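Local coordinates for arginyl-tRNA synthetase (Campylobacter jejuni, PDB 3FNR), which catalyses the ATP-dependent attachment of L-arginine to tRNA(Arg), releasing AMP and diphosphate, as a monomeric class I aminoacyl-tRNA synthetase, at residues 42-47 with 112-117; 116-121 with 140-145; 150-155 with 163-168; 155-160 with 298-303. The protein carries 1 engineered substitution. One frame throughout, in Å; residues are numbered along the deposited sequence.

Interaction 1 (42-47 with 112-117); sequences TGPLHI and GEYIVD
The 'HIGH' region, the signature loop of class I aminoacyl-tRNA synthetases, meets the first turn of helix 113-126 here, where Thr42, Gly43 and Pro44 gather round the ring of Tyr114. The phenol donates a hydrogen bond from Tyr114 OH to Thr42 O at 2.8 Å. It arrives in the carbonyl plane with a C=O...O angle of 150°, and the oxygen it meets lies at the edge of the ring, near its plane. Pro44 takes a face instead: its CD stands 3.6 Å from the Tyr114 ring centroid and only 11° off the normal, a CH-pi contact centred on the aromatic system. Between the two, Gly43 CA comes to 3.6 Å from Tyr114 CE2. The loop carrying these residues runs from strand 31-35 to helix 50-65 of the catalytic domain, and in this family it takes part in ATP binding. A chi1 of 85° sets CG of Tyr114 between its own backbone N and carbonyl carbon, a setting uncommon within helices but tolerable in an opening turn, and from there the ring reaches the loop. Helix 136-157 adds to the packing, with Leu150 and Asn154 against Pro44 and Met147 against Tyr114.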
loop_
_atom_site.group_PDB
_atom_site.type_symbol
_atom_site.label_atom_id
_atom_site.label_comp_id
_atom_site.label_asym_id
_atom_site.label_seq_id
_atom_site.Cartn_x
_atom_site.Cartn_y
_atom_site.Cartn_z
ATOM N N THR A 42 1.564 -0.379 18.478
ATOM C CA THR A 42 2.535 -0.532 19.548
ATOM C C THR A 42 3.917 -0.025 19.119
ATOM O O THR A 42 4.922 -0.260 19.805
ATOM C CB THR A 42 2.652 -2.004 19.941
ATOM O OG1 THR A 42 3.043 -2.766 18.792
ATOM C CG2 THR A 42 1.318 -2.525 20.480
ATOM N N GLY A 43 3.958 0.664 17.979
ATOM C CA GLY A 43 5.209 1.165 17.415
ATOM C C GLY A 43 5.066 1.761 16.026
ATOM O O GLY A 43 3.989 1.687 15.427
ATOM N N PRO A 44 6.151 2.368 15.505
ATOM C CA PRO A 44 6.165 2.806 14.108
ATOM C C PRO A 44 6.210 1.596 13.178
ATOM O O PRO A 44 6.617 0.506 13.600
ATOM C CB PRO A 44 7.468 3.605 14.000
ATOM C CG PRO A 44 8.345 3.055 15.083
ATOM C CD PRO A 44 7.416 2.679 16.198
ATOM N N LEU A 45 5.785 1.792 11.932
ATOM C CA LEU A 45 5.753 0.715 10.944
ATOM C C LEU A 45 7.142 0.165 10.644
ATOM O O LEU A 45 8.096 0.914 10.447
ATOM C CB LEU A 45 5.078 1.186 9.655
ATOM C CG LEU A 45 3.602 1.570 9.760
ATOM C CD1 LEU A 45 3.039 1.923 8.401
ATOM C CD2 LEU A 45 2.803 0.442 10.383
ATOM N N HIS A 46 7.253 -1.156 10.652
ATOM C CA HIS A 46 8.482 -1.809 10.254
ATOM C C HIS A 46 8.539 -1.829 8.731
ATOM O O HIS A 46 7.529 -1.579 8.063
ATOM C CB HIS A 46 8.545 -3.218 10.832
ATOM C CG HIS A 46 8.580 -3.256 12.330
ATOM N ND1 HIS A 46 8.134 -4.339 13.057
ATOM C CD2 HIS A 46 8.998 -2.341 13.237
ATOM C CE1 HIS A 46 8.284 -4.092 14.346
ATOM N NE2 HIS A 46 8.805 -2.886 14.483
ATOM N N ILE A 47 9.719 -2.111 8.188
ATOM C CA ILE A 47 9.918 -2.135 6.741
ATOM C C ILE A 47 9.150 -3.283 6.066
ATOM O O ILE A 47 8.722 -3.146 4.926
ATOM C CB ILE A 47 11.440 -2.106 6.361
ATOM C CG1 ILE A 47 11.649 -1.783 4.875
ATOM C CG2 ILE A 47 12.150 -3.394 6.758
ATOM C CD1 ILE A 47 10.973 -0.500 4.394
ATOM N N GLY A 112 13.460 1.362 22.192
ATOM C CA GLY A 112 13.886 2.170 21.057
ATOM C C GLY A 112 13.796 3.663 21.289
ATOM O O GLY A 112 13.362 4.116 22.349
ATOM N N GLU A 113 14.214 4.422 20.282
ATOM C CA GLU A 113 14.135 5.876 20.299
ATOM C C GLU A 113 12.688 6.355 20.450
ATOM O O GLU A 113 12.432 7.343 21.141
ATOM C CB GLU A 113 14.763 6.452 19.027
ATOM C CG GLU A 113 15.100 7.942 19.093
ATOM C CD GLU A 113 15.655 8.491 17.780
ATOM O OE1 GLU A 113 16.148 7.694 16.946
ATOM O OE2 GLU A 113 15.601 9.727 17.582
ATOM N N TYR A 114 11.748 5.642 19.826
ATOM C CA TYR A 114 10.332 6.014 19.890
ATOM C C TYR A 114 9.738 5.818 21.286
ATOM O O TYR A 114 8.847 6.565 21.686
ATOM C CB TYR A 114 9.503 5.273 18.826
ATOM C CG TYR A 114 9.022 3.888 19.225
ATOM C CD1 TYR A 114 9.872 2.784 19.155
ATOM C CD2 TYR A 114 7.715 3.687 19.675
ATOM C CE1 TYR A 114 9.429 1.511 19.518
ATOM C CE2 TYR A 114 7.263 2.422 20.042
ATOM C CZ TYR A 114 8.122 1.340 19.961
ATOM O OH TYR A 114 7.683 0.088 20.324
ATOM N N ILE A 115 10.236 4.817 22.010
ATOM C CA ILE A 115 9.739 4.514 23.346
ATOM C C ILE A 115 10.199 5.565 24.366
ATOM O O ILE A 115 9.450 5.899 25.289
ATOM C CB ILE A 115 10.055 3.037 23.788
ATOM C CG1 ILE A 115 8.856 2.419 24.509
ATOM C CG2 ILE A 115 11.300 2.926 24.664
ATOM C CD1 ILE A 115 7.777 1.893 23.580
ATOM N N VAL A 116 11.402 6.109 24.172
ATOM C CA VAL A 116 11.927 7.114 25.090
ATOM C C VAL A 116 11.344 8.507 24.815
ATOM O O VAL A 116 11.171 9.290 25.747
ATOM C CB VAL A 116 13.495 7.112 25.202
ATOM C CG1 VAL A 116 14.015 5.719 25.551
ATOM C CG2 VAL A 116 14.169 7.640 23.943
ATOM N N ASP A 117 11.020 8.796 23.549
ATOM C CA ASP A 117 10.374 10.065 23.167
ATOM C C ASP A 117 8.950 10.148 23.719
ATOM O O ASP A 117 8.506 11.198 24.195
ATOM C CB ASP A 117 10.331 10.230 21.640
ATOM C CG ASP A 117 11.715 10.308 21.008
ATOM O OD1 ASP A 117 11.790 10.226 19.762
ATOM O OD2 ASP A 117 12.723 10.432 21.741
#

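Interaction 2 (116-121 with 140-145); sequences VDLAKE and ADWAKD
Leu118 and Trp142 both hold CG anti to the backbone N (chi1 -166° and 172°), and from facing helices the two side chains lie alongside each other, pointing opposite ways. The helices, 113-126 and 136-157, follow one another in the long crossover that links the parallel strands 69-76 and 165-167 of the nucleotide-binding fold. Their short segments run at 124° to each other, with axes 11.4 Å apart at closest approach. That is a generous separation, and the indole helps to span it: Trp142 directs the six-membered part of its ring system at the other helix. Leu118 CD1 packs 3.8 Å from Trp142 CZ3, while the second methyl of the same leucine is turned to Ala143; Leu118 CD2 lies 4.4 Å from Ala143 CB, a looser touch. The leucine fork is thus shared, unequally, between two residues adjacent in sequence on the partner helix. Helix 80-98 lies against the same region, touching Leu118 and Ala143 through Ile90. Trp142 and Phe126 also form an edge-to-face (T-shaped) pair. Towards the exposed side, Glu121 contributes the aliphatic root of its side chain. At the indole edge, near the ring plane, Trp142 CH2 lies 3.7 Å from both Leu118 O and Glu121 CB.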
loop_
_atom_site.group_PDB
_atom_site.type_symbol
_atom_site.label_atom_id
_atom_site.label_comp_id
_atom_site.label_asym_id
_atom_site.label_seq_id
_atom_site.Cartn_x
_atom_site.Cartn_y
_atom_site.Cartn_z
ATOM N N VAL A 116 11.402 6.109 24.172
ATOM C CA VAL A 116 11.927 7.114 25.090
ATOM C C VAL A 116 11.344 8.507 24.815
ATOM O O VAL A 116 11.171 9.290 25.747
ATOM C CB VAL A 116 13.495 7.112 25.202
ATOM C CG1 VAL A 116 14.015 5.719 25.551
ATOM C CG2 VAL A 116 14.169 7.640 23.943
ATOM N N ASP A 117 11.020 8.796 23.549
ATOM C CA ASP A 117 10.374 10.065 23.167
ATOM C C ASP A 117 8.950 10.148 23.719
ATOM O O ASP A 117 8.506 11.198 24.195
ATOM C CB ASP A 117 10.331 10.230 21.640
ATOM C CG ASP A 117 11.715 10.308 21.008
ATOM O OD1 ASP A 117 11.790 10.226 19.762
ATOM O OD2 ASP A 117 12.723 10.432 21.741
ATOM N N LEU A 118 8.257 9.016 23.644
ATOM C CA LEU A 118 6.889 8.874 24.104
ATOM C C LEU A 118 6.822 8.913 25.631
ATOM O O LEU A 118 5.873 9.457 26.193
ATOM C CB LEU A 118 6.324 7.557 23.568
ATOM C CG LEU A 118 4.837 7.224 23.593
ATOM C CD1 LEU A 118 3.997 8.308 22.934
ATOM C CD2 LEU A 118 4.648 5.891 22.897
ATOM N N ALA A 119 7.835 8.338 26.284
ATOM C CA ALA A 119 7.998 8.414 27.738
ATOM C C ALA A 119 8.201 9.849 28.233
ATOM O O ALA A 119 7.726 10.211 29.309
ATOM C CB ALA A 119 9.154 7.554 28.173
ATOM N N LYS A 120 8.921 10.649 27.447
ATOM C CA LYS A 120 9.119 12.068 27.734
ATOM C C LYS A 120 7.827 12.843 27.532
ATOM O O LYS A 120 7.553 13.800 28.262
ATOM C CB LYS A 120 10.222 12.658 26.853
ATOM C CG LYS A 120 11.635 12.338 27.321
ATOM C CD LYS A 120 12.685 13.167 26.575
ATOM C CE LYS A 120 12.724 14.616 27.068
ATOM N NZ LYS A 120 13.768 15.427 26.378
ATOM N N GLU A 121 7.045 12.431 26.534
ATOM C CA GLU A 121 5.716 12.984 26.301
ATOM C C GLU A 121 4.782 12.607 27.443
ATOM O O GLU A 121 3.971 13.425 27.875
ATOM C CB GLU A 121 5.136 12.485 24.974
ATOM C CG GLU A 121 5.228 13.463 23.811
ATOM C CD GLU A 121 4.541 12.938 22.550
ATOM O OE1 GLU A 121 3.592 13.596 22.066
ATOM O OE2 GLU A 121 4.943 11.862 22.047
ATOM N N ALA A 140 -1.393 2.974 28.446
ATOM C CA ALA A 140 -1.504 2.220 27.200
ATOM C C ALA A 140 -2.558 2.775 26.243
ATOM O O ALA A 140 -2.312 2.829 25.044
ATOM C CB ALA A 140 -1.766 0.762 27.490
ATOM N N ASP A 141 -3.713 3.184 26.770
ATOM C CA ASP A 141 -4.772 3.805 25.958
ATOM C C ASP A 141 -4.319 5.112 25.313
ATOM O O ASP A 141 -4.579 5.353 24.127
ATOM C CB ASP A 141 -6.029 4.071 26.795
ATOM C CG ASP A 141 -6.782 2.800 27.158
ATOM O OD1 ASP A 141 -6.524 1.737 26.549
ATOM O OD2 ASP A 141 -7.638 2.868 28.069
ATOM N N TRP A 142 -3.649 5.944 26.114
ATOM C CA TRP A 142 -3.078 7.215 25.663
ATOM C C TRP A 142 -1.970 6.960 24.648
ATOM O O TRP A 142 -1.859 7.673 23.650
ATOM C CB TRP A 142 -2.517 8.005 26.853
ATOM C CG TRP A 142 -1.736 9.243 26.464
ATOM C CD1 TRP A 142 -2.241 10.488 26.217
ATOM C CD2 TRP A 142 -0.314 9.345 26.288
ATOM N NE1 TRP A 142 -1.226 11.360 25.891
ATOM C CE2 TRP A 142 -0.032 10.685 25.927
ATOM C CE3 TRP A 142 0.749 8.436 26.399
ATOM C CZ2 TRP A 142 1.269 11.138 25.675
ATOM C CZ3 TRP A 142 2.042 8.883 26.144
ATOM C CH2 TRP A 142 2.288 10.225 25.785
ATOM N N ALA A 143 -1.156 5.949 24.933
ATOM C CA ALA A 143 -0.004 5.600 24.113
ATOM C C ALA A 143 -0.399 5.057 22.750
ATOM O O ALA A 143 0.129 5.511 21.738
ATOM C CB ALA A 143 0.855 4.601 24.826
ATOM N N LYS A 144 -1.327 4.097 22.734
ATOM C CA LYS A 144 -1.743 3.439 21.498
ATOM C C LYS A 144 -2.381 4.435 20.538
ATOM O O LYS A 144 -2.301 4.259 19.320
ATOM C CB LYS A 144 -2.663 2.232 21.770
ATOM C CG LYS A 144 -4.085 2.548 22.246
ATOM C CD LYS A 144 -5.113 2.512 21.117
ATOM C CE LYS A 144 -6.538 2.502 21.666
ATOM N NZ LYS A 144 -7.010 3.821 22.141
ATOM N N ASP A 145 -3.005 5.473 21.096
ATOM C CA ASP A 145 -3.552 6.568 20.306
ATOM C C ASP A 145 -2.450 7.433 19.693
ATOM O O ASP A 145 -2.610 7.944 18.587
ATOM C CB ASP A 145 -4.510 7.421 21.143
ATOM C CG ASP A 145 -5.892 6.791 21.281
ATOM O OD1 ASP A 145 -6.355 6.128 20.323
ATOM O OD2 ASP A 145 -6.521 6.968 22.348
#

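Interaction 3 (150-155 with 163-168); sequences LIKQNL and DSYVSE
A cation-pi contact, backed by a CH-pi contact from the same lysine, joins Lys152 of helix 136-157 to Tyr165 of the strand that follows it. Strand 165-167 runs parallel to strand 69-76 in the Rossmann-type sheet of the catalytic domain, so the pair ties the last helix of a long beta-alpha-beta crossover to the strand at its end. Lys152 lays its chain along the phenol, heading back toward the strand from which the tyrosine comes. Its CE sits almost exactly above the ring centre, 3.5 Å from the Tyr165 centroid and 7° off the normal. The ammonium is set further along and higher: Lys152 NZ is 4.3 Å from that centroid, at 21°. Beyond CG the lysine is fully extended, which is how one chain can touch the hydroxyl end of the tyrosine with CG and the middle of its ring with CE. The aromatic surface should favour the positive charge at this exposed position, although both residues also touch a crystal neighbour, which may influence the lysine's pose. Tyr74 of strand 69-76 meets the Tyr165 ring as well. One helical turn past Lys152, the buried Leu155 meets the hydroxyl end of the phenol with its CD1; Tyr165 OH lies 3.4 Å from Lys152 CG and 3.6 Å from Leu155 CD1.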
loop_
_atom_site.group_PDB
_atom_site.type_symbol
_atom_site.label_atom_id
_atom_site.label_comp_id
_atom_site.label_asym_id
_atom_site.label_seq_id
_atom_site.Cartn_x
_atom_site.Cartn_y
_atom_site.Cartn_z
ATOM N N LEU A 150 1.234 8.153 14.945
ATOM C CA LEU A 150 2.547 7.891 14.353
ATOM C C LEU A 150 2.462 7.020 13.097
ATOM O O LEU A 150 3.080 7.335 12.076
ATOM C CB LEU A 150 3.514 7.256 15.371
ATOM C CG LEU A 150 4.954 7.017 14.876
ATOM C CD1 LEU A 150 5.632 8.308 14.377
ATOM C CD2 LEU A 150 5.820 6.361 15.944
ATOM N N ILE A 151 1.697 5.932 13.185
ATOM C CA ILE A 151 1.504 5.015 12.069
ATOM C C ILE A 151 0.838 5.749 10.902
ATOM O O ILE A 151 1.276 5.624 9.758
ATOM C CB ILE A 151 0.699 3.780 12.502
ATOM C CG1 ILE A 151 1.597 2.836 13.316
ATOM C CG2 ILE A 151 0.104 3.047 11.284
ATOM C CD1 ILE A 151 0.820 1.801 14.133
ATOM N N LYS A 152 -0.180 6.549 11.198
ATOM C CA LYS A 152 -0.837 7.351 10.165
ATOM C C LYS A 152 0.128 8.270 9.424
ATOM O O LYS A 152 0.066 8.369 8.196
ATOM C CB LYS A 152 -2.010 8.137 10.734
ATOM C CG LYS A 152 -3.263 7.290 10.913
ATOM C CD LYS A 152 -4.371 8.091 11.568
ATOM C CE LYS A 152 -5.500 7.194 12.025
ATOM N NZ LYS A 152 -6.697 8.006 12.392
ATOM N N GLN A 153 1.047 8.901 10.152
ATOM C CA GLN A 153 2.024 9.774 9.497
ATOM C C GLN A 153 3.168 9.024 8.804
ATOM O O GLN A 153 3.701 9.512 7.808
ATOM C CB GLN A 153 2.501 10.929 10.403
ATOM C CG GLN A 153 3.107 10.533 11.728
ATOM C CD GLN A 153 3.057 11.647 12.774
ATOM O OE1 GLN A 153 3.888 11.693 13.675
ATOM N NE2 GLN A 153 2.081 12.542 12.656
ATOM N N ASN A 154 3.504 7.832 9.311
ATOM C CA ASN A 154 4.390 6.884 8.618
ATOM C C ASN A 154 3.845 6.574 7.229
ATOM O O ASN A 154 4.584 6.576 6.254
ATOM C CB ASN A 154 4.514 5.561 9.381
ATOM C CG ASN A 154 5.475 5.620 10.547
ATOM O OD1 ASN A 154 5.737 4.594 11.179
ATOM N ND2 ASN A 154 6.011 6.803 10.843
ATOM N N LEU A 155 2.541 6.326 7.161
ATOM C CA LEU A 155 1.843 6.067 5.914
ATOM C C LEU A 155 1.716 7.314 5.041
ATOM O O LEU A 155 1.820 7.231 3.823
ATOM C CB LEU A 155 0.449 5.496 6.203
ATOM C CG LEU A 155 0.378 4.054 6.716
ATOM C CD1 LEU A 155 -1.037 3.710 7.174
ATOM C CD2 LEU A 155 0.857 3.077 5.646
ATOM N N ASP A 163 -8.954 4.935 4.519
ATOM C CA ASP A 163 -10.225 5.636 4.707
ATOM C C ASP A 163 -11.011 5.306 5.983
ATOM O O ASP A 163 -11.929 6.042 6.357
ATOM C CB ASP A 163 -11.099 5.467 3.460
ATOM C CG ASP A 163 -10.584 6.275 2.270
ATOM O OD1 ASP A 163 -9.548 6.960 2.408
ATOM O OD2 ASP A 163 -11.216 6.235 1.196
ATOM N N SER A 164 -10.649 4.218 6.655
ATOM C CA SER A 164 -11.356 3.807 7.864
ATOM C C SER A 164 -10.451 3.020 8.791
ATOM O O SER A 164 -9.862 2.024 8.388
ATOM C CB SER A 164 -12.604 2.976 7.518
ATOM O OG SER A 164 -13.374 2.700 8.680
ATOM N N TYR A 165 -10.347 3.468 10.036
ATOM C CA TYR A 165 -9.635 2.723 11.071
ATOM C C TYR A 165 -10.671 2.148 12.037
ATOM O O TYR A 165 -11.506 2.891 12.568
ATOM C CB TYR A 165 -8.625 3.633 11.794
ATOM C CG TYR A 165 -7.428 4.021 10.931
ATOM C CD1 TYR A 165 -7.550 4.960 9.898
ATOM C CD2 TYR A 165 -6.178 3.437 11.138
ATOM C CE1 TYR A 165 -6.457 5.298 9.090
ATOM C CE2 TYR A 165 -5.077 3.779 10.343
ATOM C CZ TYR A 165 -5.225 4.706 9.324
ATOM O OH TYR A 165 -4.141 5.045 8.541
ATOM N N VAL A 166 -10.634 0.833 12.249
ATOM C CA VAL A 166 -11.620 0.166 13.114
ATOM C C VAL A 166 -10.979 -0.481 14.338
ATOM O O VAL A 166 -9.885 -1.026 14.259
ATOM C CB VAL A 166 -12.488 -0.891 12.353
ATOM C CG1 VAL A 166 -13.383 -0.237 11.395
ATOM C CG2 VAL A 166 -11.631 -1.906 11.626
ATOM N N SER A 167 -11.686 -0.438 15.462
ATOM C CA SER A 167 -11.164 -0.933 16.728
ATOM C C SER A 167 -11.602 -2.367 17.025
ATOM O O SER A 167 -12.762 -2.719 16.833
ATOM C CB SER A 167 -11.593 -0.004 17.868
ATOM O OG SER A 167 -11.229 -0.535 19.130
ATOM N N GLU A 168 -10.652 -3.174 17.487
ATOM C CA GLU A 168 -10.898 -4.515 18.016
ATOM C C GLU A 168 -11.919 -4.473 19.161
ATOM O O GLU A 168 -12.823 -5.312 19.231
ATOM C CB GLU A 168 -9.572 -5.128 18.500
ATOM C CG GLU A 168 -9.675 -6.504 19.171
ATOM C CD GLU A 168 -8.319 -7.121 19.501
ATOM O OE1 GLU A 168 -8.239 -8.369 19.587
ATOM O OE2 GLU A 168 -7.330 -6.368 19.676
#

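Interaction 4 (155-160 with 298-303); sequences LEQAKI and DVVDEI
Gln157 lays the length of its side chain over Val300, the two chains antiparallel, with Gln157 CG 3.7 Å from Val300 CG1. A Schellman motif ends helix 136-157 just here: Ile160 N bonds to Leu155 O at 2.7 Å, Lys159 N bonds to Glu156 O at 2.9 Å, and Lys159 takes the positive phi that turns the chain away. The facing helix, 296-303, comes shortly after the segment matching the KMSKS loop of class I synthetases, part of which is not modelled, consistent with mobility. The contact therefore links the end of the crossover helix to an element close to a probably flexible part of the catalytic domain. Gln157 has CG anti to its backbone N (chi1 -158°) and stays extended beyond it, which lays the apolar stem on the buried valine and carries the amide toward the exposed Asp301. Its CD still touches the valine, at 3.8 Å from Val300 CG1. Both ends of the amide find polar neighbours, though each bond is weak: OE1 accepts from Ser297 OG, and NE2 donates to Asp301. On the chain just beyond, Ala158 O receives a hydrogen bond from Arg309. The Gln157 side chain crosses that of Asp301 at about a right angle, the amide and carboxylate planes being 55° apart, and the bond from Gln157 NE2 to Asp301 OD1 is 3.2 Å long and bent to 133° at the hydrogen.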
loop_
_atom_site.group_PDB
_atom_site.type_symbol
_atom_site.label_atom_id
_atom_site.label_comp_id
_atom_site.label_asym_id
_atom_site.label_seq_id
_atom_site.Cartn_x
_atom_site.Cartn_y
_atom_site.Cartn_z
ATOM N N LEU A 155 2.541 6.326 7.161
ATOM C CA LEU A 155 1.843 6.067 5.914
ATOM C C LEU A 155 1.716 7.314 5.041
ATOM O O LEU A 155 1.820 7.231 3.823
ATOM C CB LEU A 155 0.449 5.496 6.203
ATOM C CG LEU A 155 0.378 4.054 6.716
ATOM C CD1 LEU A 155 -1.037 3.710 7.174
ATOM C CD2 LEU A 155 0.857 3.077 5.646
ATOM N N GLU A 156 1.481 8.464 5.665
ATOM C CA GLU A 156 1.326 9.716 4.928
ATOM C C GLU A 156 2.642 10.113 4.264
ATOM O O GLU A 156 2.648 10.699 3.186
ATOM C CB GLU A 156 0.850 10.825 5.862
ATOM C CG GLU A 156 -0.301 11.665 5.318
ATOM C CD GLU A 156 0.118 12.672 4.257
ATOM O OE1 GLU A 156 0.148 12.313 3.056
ATOM O OE2 GLU A 156 0.384 13.837 4.625
ATOM N N GLN A 157 3.748 9.782 4.923
ATOM C CA GLN A 157 5.092 9.978 4.384
ATOM C C GLN A 157 5.289 9.242 3.057
ATOM O O GLN A 157 5.967 9.740 2.162
ATOM C CB GLN A 157 6.131 9.514 5.399
ATOM C CG GLN A 157 7.501 10.115 5.204
ATOM C CD GLN A 157 8.499 9.642 6.240
ATOM O OE1 GLN A 157 8.171 8.852 7.123
ATOM N NE2 GLN A 157 9.729 10.132 6.141
ATOM N N ALA A 158 4.672 8.068 2.933
ATOM C CA ALA A 158 4.705 7.286 1.698
ATOM C C ALA A 158 3.492 7.545 0.806
ATOM O O ALA A 158 3.207 6.758 -0.108
ATOM C CB ALA A 158 4.811 5.827 2.019
ATOM N N LYS A 159 2.792 8.651 1.070
ATOM C CA LYS A 159 1.610 9.086 0.303
ATOM C C LYS A 159 0.407 8.133 0.430
ATOM O O LYS A 159 -0.405 7.999 -0.497
ATOM C CB LYS A 159 1.953 9.376 -1.176
ATOM C CG LYS A 159 3.199 10.245 -1.404
ATOM C CD LYS A 159 2.977 11.704 -1.015
ATOM C CE LYS A 159 4.282 12.508 -1.069
ATOM N NZ LYS A 159 5.261 12.128 -0.000
ATOM N N ILE A 160 0.295 7.493 1.592
ATOM C CA ILE A 160 -0.778 6.537 1.853
ATOM C C ILE A 160 -1.736 7.050 2.922
ATOM O O ILE A 160 -1.329 7.358 4.042
ATOM C CB ILE A 160 -0.214 5.147 2.264
ATOM C CG1 ILE A 160 0.687 4.594 1.148
ATOM C CG2 ILE A 160 -1.355 4.178 2.601
ATOM C CD1 ILE A 160 1.689 3.513 1.596
ATOM N N ASP A 298 12.624 5.151 8.433
ATOM C CA ASP A 298 14.059 5.309 8.226
ATOM C C ASP A 298 14.427 5.163 6.753
ATOM O O ASP A 298 15.247 5.923 6.235
ATOM C CB ASP A 298 14.837 4.287 9.062
ATOM C CG ASP A 298 14.842 4.618 10.553
ATOM O OD1 ASP A 298 15.196 3.718 11.347
ATOM O OD2 ASP A 298 14.504 5.761 10.934
ATOM N N VAL A 299 13.805 4.189 6.094
ATOM C CA VAL A 299 14.016 3.937 4.670
ATOM C C VAL A 299 13.502 5.100 3.813
ATOM O O VAL A 299 14.200 5.546 2.901
ATOM C CB VAL A 299 13.412 2.569 4.256
ATOM C CG1 VAL A 299 13.432 2.374 2.743
ATOM C CG2 VAL A 299 14.167 1.421 4.957
ATOM N N VAL A 300 12.312 5.618 4.129
ATOM C CA VAL A 300 11.762 6.778 3.408
ATOM C C VAL A 300 12.621 8.028 3.629
ATOM O O VAL A 300 12.781 8.842 2.720
ATOM C CB VAL A 300 10.272 7.071 3.750
ATOM C CG1 VAL A 300 9.728 8.217 2.885
ATOM C CG2 VAL A 300 9.417 5.859 3.522
ATOM N N ASP A 301 13.188 8.162 4.826
ATOM C CA ASP A 301 14.119 9.253 5.130
ATOM C C ASP A 301 15.349 9.196 4.219
ATOM O O ASP A 301 15.823 10.222 3.725
ATOM C CB ASP A 301 14.561 9.196 6.599
ATOM C CG ASP A 301 13.496 9.711 7.563
ATOM O OD1 ASP A 301 12.683 10.576 7.169
ATOM O OD2 ASP A 301 13.479 9.246 8.727
ATOM N N GLU A 302 15.834 7.982 3.983
ATOM C CA GLU A 302 17.034 7.769 3.199
ATOM C C GLU A 302 16.785 7.838 1.696
ATOM O O GLU A 302 17.491 8.555 0.990
ATOM C CB GLU A 302 17.683 6.436 3.574
ATOM C CG GLU A 302 19.104 6.272 3.056
ATOM C CD GLU A 302 19.903 5.237 3.832
ATOM O OE1 GLU A 302 20.956 4.804 3.320
ATOM O OE2 GLU A 302 19.491 4.861 4.951
ATOM N N ILE A 303 15.785 7.108 1.205
ATOM C CA ILE A 303 15.580 6.998 -0.240
ATOM C C ILE A 303 14.497 7.912 -0.832
ATOM O O ILE A 303 14.452 8.114 -2.041
ATOM C CB ILE A 303 15.357 5.535 -0.686
ATOM C CG1 ILE A 303 13.964 5.031 -0.279
ATOM C CG2 ILE A 303 16.491 4.640 -0.164
ATOM C CD1 ILE A 303 13.577 3.704 -0.893
#

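How the interactions relate
Helix 136-157 runs through the set: interactions 2, 3 and 4 use successive portions of it, and interaction 1 touches it as well, among other ways through the hydrogen bond from Leu45 N to Asn154 OD1. Every contact is partly buried; interaction 1 has no fully exposed residue among those that touch, whereas 2, 3 and 4 each have one. Interaction 2, on helices alone and furthest from the chain's centre, is van der Waals packing; interactions 3 and 4 lie nearer that centre yet finish in polar or charged groups toward solvent. Interactions 1 and 3 both turn on a tyrosine face, one under a proline, the other under a lysine. The segments of interactions 3 and 4 overlap at Leu155, which takes part only in the former.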